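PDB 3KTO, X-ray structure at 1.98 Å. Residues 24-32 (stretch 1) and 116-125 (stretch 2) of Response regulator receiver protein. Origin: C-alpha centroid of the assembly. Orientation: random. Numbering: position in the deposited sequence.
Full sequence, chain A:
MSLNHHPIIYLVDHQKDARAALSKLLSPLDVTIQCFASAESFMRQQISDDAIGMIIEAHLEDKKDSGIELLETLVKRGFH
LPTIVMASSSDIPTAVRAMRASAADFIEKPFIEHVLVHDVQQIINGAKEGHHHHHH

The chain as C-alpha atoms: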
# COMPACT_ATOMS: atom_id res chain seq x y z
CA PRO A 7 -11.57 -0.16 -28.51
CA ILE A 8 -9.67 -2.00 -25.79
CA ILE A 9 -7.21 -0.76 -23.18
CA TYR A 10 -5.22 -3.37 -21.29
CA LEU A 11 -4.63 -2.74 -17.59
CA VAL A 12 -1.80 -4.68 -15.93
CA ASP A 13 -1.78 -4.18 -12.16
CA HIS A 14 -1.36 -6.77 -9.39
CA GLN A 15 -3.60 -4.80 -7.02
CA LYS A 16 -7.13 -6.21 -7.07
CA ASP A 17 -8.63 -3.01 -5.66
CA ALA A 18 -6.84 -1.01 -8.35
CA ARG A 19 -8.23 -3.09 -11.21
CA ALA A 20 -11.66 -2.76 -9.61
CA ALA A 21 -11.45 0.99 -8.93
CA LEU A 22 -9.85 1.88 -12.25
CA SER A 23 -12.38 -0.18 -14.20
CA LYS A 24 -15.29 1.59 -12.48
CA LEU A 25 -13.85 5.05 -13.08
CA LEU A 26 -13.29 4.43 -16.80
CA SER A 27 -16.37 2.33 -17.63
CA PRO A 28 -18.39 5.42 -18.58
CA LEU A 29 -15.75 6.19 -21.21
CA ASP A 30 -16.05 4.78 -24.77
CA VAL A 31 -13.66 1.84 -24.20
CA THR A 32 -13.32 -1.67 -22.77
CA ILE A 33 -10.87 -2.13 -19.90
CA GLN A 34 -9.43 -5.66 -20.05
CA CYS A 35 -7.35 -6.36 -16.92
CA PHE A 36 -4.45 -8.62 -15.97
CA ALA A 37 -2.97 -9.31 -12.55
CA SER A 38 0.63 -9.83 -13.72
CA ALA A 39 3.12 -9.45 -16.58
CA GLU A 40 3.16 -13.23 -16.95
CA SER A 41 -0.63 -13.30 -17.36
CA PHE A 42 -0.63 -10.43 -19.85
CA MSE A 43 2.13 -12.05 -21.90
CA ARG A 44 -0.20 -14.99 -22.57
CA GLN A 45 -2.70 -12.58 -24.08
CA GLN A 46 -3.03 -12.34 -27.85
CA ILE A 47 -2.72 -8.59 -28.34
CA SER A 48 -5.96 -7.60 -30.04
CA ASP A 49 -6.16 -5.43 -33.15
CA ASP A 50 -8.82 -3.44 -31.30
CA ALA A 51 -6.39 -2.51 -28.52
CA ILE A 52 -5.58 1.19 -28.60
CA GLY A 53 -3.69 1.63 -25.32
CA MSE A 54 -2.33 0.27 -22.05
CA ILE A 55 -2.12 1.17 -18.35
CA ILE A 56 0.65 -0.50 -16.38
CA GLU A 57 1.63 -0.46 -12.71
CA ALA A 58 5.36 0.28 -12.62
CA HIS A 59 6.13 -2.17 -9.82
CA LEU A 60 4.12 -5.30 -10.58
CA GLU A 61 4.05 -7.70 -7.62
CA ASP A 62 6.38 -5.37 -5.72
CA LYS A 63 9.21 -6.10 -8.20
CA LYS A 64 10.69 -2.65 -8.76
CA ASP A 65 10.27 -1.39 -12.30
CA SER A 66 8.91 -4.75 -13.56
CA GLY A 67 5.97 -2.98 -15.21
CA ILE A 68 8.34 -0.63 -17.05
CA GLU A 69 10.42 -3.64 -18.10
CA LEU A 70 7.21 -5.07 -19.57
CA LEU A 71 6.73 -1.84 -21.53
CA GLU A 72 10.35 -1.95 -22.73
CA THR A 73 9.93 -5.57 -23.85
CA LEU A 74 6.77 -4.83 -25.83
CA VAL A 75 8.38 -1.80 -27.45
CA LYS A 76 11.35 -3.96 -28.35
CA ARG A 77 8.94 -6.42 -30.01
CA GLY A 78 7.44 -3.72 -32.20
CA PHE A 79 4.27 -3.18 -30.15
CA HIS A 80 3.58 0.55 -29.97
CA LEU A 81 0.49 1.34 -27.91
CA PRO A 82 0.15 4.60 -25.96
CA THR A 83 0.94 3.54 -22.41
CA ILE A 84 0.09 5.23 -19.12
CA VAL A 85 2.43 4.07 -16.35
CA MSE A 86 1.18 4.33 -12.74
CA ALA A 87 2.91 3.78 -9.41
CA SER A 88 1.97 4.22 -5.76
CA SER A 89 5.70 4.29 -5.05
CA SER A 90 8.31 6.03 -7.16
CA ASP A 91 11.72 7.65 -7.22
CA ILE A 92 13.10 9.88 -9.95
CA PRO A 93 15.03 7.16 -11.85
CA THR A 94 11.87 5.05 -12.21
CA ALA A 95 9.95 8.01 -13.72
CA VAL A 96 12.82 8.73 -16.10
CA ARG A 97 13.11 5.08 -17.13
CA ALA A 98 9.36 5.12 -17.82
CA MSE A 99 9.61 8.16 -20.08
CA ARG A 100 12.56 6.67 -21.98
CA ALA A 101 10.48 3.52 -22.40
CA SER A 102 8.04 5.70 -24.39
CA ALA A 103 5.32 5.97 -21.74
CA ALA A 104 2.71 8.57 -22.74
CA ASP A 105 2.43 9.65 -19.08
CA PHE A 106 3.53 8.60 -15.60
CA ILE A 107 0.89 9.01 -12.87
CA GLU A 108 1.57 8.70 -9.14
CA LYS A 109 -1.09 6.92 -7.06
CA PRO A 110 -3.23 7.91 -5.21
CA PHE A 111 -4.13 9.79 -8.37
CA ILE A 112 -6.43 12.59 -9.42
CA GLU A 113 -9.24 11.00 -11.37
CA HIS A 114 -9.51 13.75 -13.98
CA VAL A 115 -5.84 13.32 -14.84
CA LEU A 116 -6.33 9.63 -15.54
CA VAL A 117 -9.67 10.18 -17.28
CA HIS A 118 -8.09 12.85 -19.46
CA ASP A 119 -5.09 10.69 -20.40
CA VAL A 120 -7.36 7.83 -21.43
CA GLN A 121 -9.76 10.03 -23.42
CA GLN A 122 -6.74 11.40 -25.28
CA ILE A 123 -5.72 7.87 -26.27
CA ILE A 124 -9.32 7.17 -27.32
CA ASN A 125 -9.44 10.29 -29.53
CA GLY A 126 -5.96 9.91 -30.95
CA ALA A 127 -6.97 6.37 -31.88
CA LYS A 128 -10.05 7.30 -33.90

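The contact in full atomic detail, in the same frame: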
# COMPACT_ATOMS: atom_id res chain seq x y z
N LYS A 24 -14.07 0.84 -12.77
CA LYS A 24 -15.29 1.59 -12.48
C LYS A 24 -15.19 3.02 -12.98
O LYS A 24 -16.09 3.52 -13.66
CB LYS A 24 -15.56 1.58 -10.97
CG LYS A 24 -16.12 0.25 -10.46
CD LYS A 24 -16.22 0.19 -8.94
CE LYS A 24 -14.84 0.02 -8.29
NZ LYS A 24 -14.91 -0.19 -6.81
N LEU A 25 -14.09 3.67 -12.65
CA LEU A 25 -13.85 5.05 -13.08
C LEU A 25 -13.84 5.27 -14.59
O LEU A 25 -14.26 6.32 -15.07
CB LEU A 25 -12.51 5.54 -12.51
CG LEU A 25 -12.04 6.91 -13.02
CD1 LEU A 25 -12.97 8.00 -12.50
CD2 LEU A 25 -10.62 7.16 -12.56
N LEU A 26 -13.38 4.28 -15.35
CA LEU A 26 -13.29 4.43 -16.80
C LEU A 26 -14.42 3.78 -17.60
O LEU A 26 -14.50 3.98 -18.81
CB LEU A 26 -11.95 3.88 -17.28
CG LEU A 26 -10.68 4.49 -16.70
CD1 LEU A 26 -9.48 3.69 -17.17
CD2 LEU A 26 -10.57 5.95 -17.12
N SER A 27 -15.27 3.01 -16.94
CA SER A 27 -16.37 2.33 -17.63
C SER A 27 -17.24 3.30 -18.42
O SER A 27 -17.64 3.00 -19.55
CB SER A 27 -17.24 1.56 -16.63
OG SER A 27 -17.92 2.41 -15.72
N PRO A 28 -17.54 4.48 -17.84
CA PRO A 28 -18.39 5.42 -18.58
C PRO A 28 -17.69 6.14 -19.72
O PRO A 28 -18.19 7.15 -20.21
CB PRO A 28 -18.90 6.35 -17.49
CG PRO A 28 -17.70 6.43 -16.54
CD PRO A 28 -17.23 4.98 -16.49
N LEU A 29 -16.53 5.63 -20.11
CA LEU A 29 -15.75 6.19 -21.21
C LEU A 29 -16.01 5.21 -22.35
O LEU A 29 -16.38 4.06 -22.10
CB LEU A 29 -14.25 6.23 -20.84
CG LEU A 29 -13.59 7.63 -20.79
CD1 LEU A 29 -14.43 8.49 -19.92
CD2 LEU A 29 -12.17 7.59 -20.25
N ASP A 30 -15.82 5.64 -23.60
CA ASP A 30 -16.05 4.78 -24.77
C ASP A 30 -14.90 3.80 -25.00
O ASP A 30 -14.17 3.90 -26.00
CB ASP A 30 -16.24 5.65 -26.04
CG ASP A 30 -16.54 4.82 -27.29
OD1 ASP A 30 -17.45 3.96 -27.24
OD2 ASP A 30 -15.88 5.05 -28.33
N VAL A 31 -14.74 2.84 -24.09
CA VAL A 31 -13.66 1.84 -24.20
C VAL A 31 -13.84 0.69 -23.23
O VAL A 31 -14.47 0.84 -22.19
CB VAL A 31 -12.27 2.47 -23.92
CG1 VAL A 31 -12.18 2.91 -22.47
CG2 VAL A 31 -11.16 1.48 -24.23
N THR A 32 -13.27 -0.46 -23.60
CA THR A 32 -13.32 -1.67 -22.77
C THR A 32 -12.01 -1.85 -22.01
O THR A 32 -10.94 -1.92 -22.62
CB THR A 32 -13.51 -2.96 -23.62
OG1 THR A 32 -14.76 -2.92 -24.30
CG2 THR A 32 -13.44 -4.19 -22.73
N LEU A 116 -6.25 10.93 -14.90
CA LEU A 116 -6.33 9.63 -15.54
C LEU A 116 -7.40 9.64 -16.63
O LEU A 116 -7.14 9.21 -17.75
CB LEU A 116 -6.66 8.55 -14.51
CG LEU A 116 -6.92 7.17 -15.13
CD1 LEU A 116 -5.64 6.64 -15.76
CD2 LEU A 116 -7.43 6.22 -14.06
N VAL A 117 -8.59 10.14 -16.30
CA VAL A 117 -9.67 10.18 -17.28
C VAL A 117 -9.22 10.92 -18.53
O VAL A 117 -9.42 10.45 -19.65
CB VAL A 117 -10.94 10.84 -16.67
CG1 VAL A 117 -12.03 10.96 -17.73
CG2 VAL A 117 -11.44 10.00 -15.51
N HIS A 118 -8.57 12.06 -18.34
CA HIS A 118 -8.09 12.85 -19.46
C HIS A 118 -7.08 12.09 -20.32
O HIS A 118 -7.19 12.07 -21.54
CB HIS A 118 -7.46 14.15 -18.94
CG HIS A 118 -6.92 15.03 -20.03
ND1 HIS A 118 -5.68 14.83 -20.60
CD2 HIS A 118 -7.48 16.07 -20.68
CE1 HIS A 118 -5.50 15.71 -21.57
NE2 HIS A 118 -6.57 16.48 -21.64
N ASP A 119 -6.10 11.45 -19.67
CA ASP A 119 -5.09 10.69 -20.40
C ASP A 119 -5.70 9.59 -21.25
O ASP A 119 -5.27 9.35 -22.38
CB ASP A 119 -4.09 10.05 -19.43
CG ASP A 119 -3.12 11.06 -18.84
OD1 ASP A 119 -3.08 12.20 -19.35
OD2 ASP A 119 -2.40 10.70 -17.89
N VAL A 120 -6.70 8.91 -20.71
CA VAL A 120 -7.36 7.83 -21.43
C VAL A 120 -8.20 8.37 -22.60
O VAL A 120 -8.17 7.81 -23.70
CB VAL A 120 -8.25 7.01 -20.49
CG1 VAL A 120 -9.05 5.99 -21.28
CG2 VAL A 120 -7.37 6.30 -19.45
N GLN A 121 -8.94 9.44 -22.37
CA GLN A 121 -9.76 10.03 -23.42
C GLN A 121 -8.86 10.45 -24.59
O GLN A 121 -9.22 10.28 -25.76
CB GLN A 121 -10.51 11.26 -22.89
CG GLN A 121 -11.58 11.79 -23.83
CD GLN A 121 -12.74 10.82 -23.99
OE1 GLN A 121 -12.88 10.17 -25.03
NE2 GLN A 121 -13.56 10.71 -22.96
N GLN A 122 -7.69 10.98 -24.26
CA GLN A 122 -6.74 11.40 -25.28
C GLN A 122 -6.34 10.22 -26.16
O GLN A 122 -6.27 10.33 -27.38
CB GLN A 122 -5.50 12.01 -24.61
CG GLN A 122 -4.47 12.54 -25.59
CD GLN A 122 -3.34 13.28 -24.91
OE1 GLN A 122 -3.55 14.31 -24.26
NE2 GLN A 122 -2.12 12.77 -25.07
N ILE A 123 -6.09 9.07 -25.53
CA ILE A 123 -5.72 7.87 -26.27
C ILE A 123 -6.90 7.43 -27.14
O ILE A 123 -6.72 7.00 -28.28
CB ILE A 123 -5.35 6.72 -25.30
CG1 ILE A 123 -4.05 7.06 -24.57
CG2 ILE A 123 -5.22 5.41 -26.06
CD1 ILE A 123 -3.69 6.09 -23.46
N ILE A 124 -8.10 7.54 -26.59
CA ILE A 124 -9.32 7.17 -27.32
C ILE A 124 -9.45 8.04 -28.57
O ILE A 124 -9.67 7.52 -29.67
CB ILE A 124 -10.57 7.37 -26.43
CG1 ILE A 124 -10.58 6.31 -25.31
CG2 ILE A 124 -11.84 7.27 -27.27
CD1 ILE A 124 -11.66 6.52 -24.28
N ASN A 125 -9.32 9.35 -28.41
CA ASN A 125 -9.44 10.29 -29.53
C ASN A 125 -8.32 10.14 -30.55
O ASN A 125 -8.57 10.12 -31.75
CB ASN A 125 -9.46 11.73 -29.02
CG ASN A 125 -10.61 12.00 -28.08
OD1 ASN A 125 -11.62 11.30 -28.10
ND2 ASN A 125 -10.47 13.03 -27.25

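The contact joins the end of one helix and the turn that follows it, in residues 24-32, to one side of a continuous helix, residues 116-125. The nearest CA pairs advance together along both segments: Leu26 CA to Val117 CA at 6.8 Å, Leu29 CA to Gln121 CA at 7.5 Å, and Val31 CA to Ile124 CA at 7.5 Å. Stretch 1 therefore runs in the same overall direction as the helix it covers. That helix is held by its own i to i+4 ladder, for example Val120 N to Leu116 O at 3.0 Å and Ile124 N to Val120 O at 2.9 Å. No hydrogen bond crosses the interface; the 456 Å² buried on the two sides together is a matter of apolar packing.

Lys24 makes no contact across the interface, but its carbonyl O accepts a hydrogen bond from Ser27 OG at 3.0 Å, a local link within stretch 1. Leu25 is the first residue to engage. Its CA-to-CB bond points toward the helix, and its chi1 is t and chi2 p. Leu25 CD2 lies 3.6 Å from Leu116 CD2 and Leu25 CD1 lies 3.9 Å from Val117 CG2, with Leu25 CD2 also 4.2 Å from that Val117 CG2. Leu116 has the same t, p rotamer and also points toward its partner, so the two leucines meet methyl to methyl at van der Waals distance.

Leu26 starts out sideways, yet its m, t conformation brings the end of the side chain nearer. Leu26 CD2 rests 4.0 Å from Val120 CG2, 4.3 Å from Leu116 CG and 4.4 Å from Val117 CG2. A single methyl is thus in reach of three residues spanning about one helical turn, and the side chain is buried.

The backbone then bends through a type I beta turn from Leu26 to Leu29, closed by Leu29 N to Leu26 O at 2.9 Å. Ser27 and Pro28, at the middle of the turn, are exposed and out of reach of the helix. The turn returns the chain to the interface at Leu29, which has the largest covered area of any residue here, 77 Å². Its chi1 of -118° lies between the usual wells. From this position Leu29 CD2 packs 3.7 Å from Val120 CG1, Leu29 CD1 approaches Val117 CG1 at 4.1 Å, and Leu29 CG lies 4.1 Å from Ile124 CD1. Gln121 begins sideways but its end turns in, placing Gln121 NE2 3.8 Å from Leu29 CG, a van der Waals contact with an aliphatic carbon.

Asp30 contributes mainly through its backbone: Asp30 O lies 4.0 Å from Ile124 CD1. A methyl cannot satisfy a carbonyl, and this oxygen is buried by the contact with no polar partner in the model. Val31, linked back by a weak hydrogen bond from Val31 N to Leu29 O at 2.9 Å, points toward the helix and sets Val31 CG1 4.1 Å from Ile124 CD1. That same methyl therefore meets Leu29, Asp30 and Val31 in succession. Thr32 is out of reach, and the contact ends at Val31.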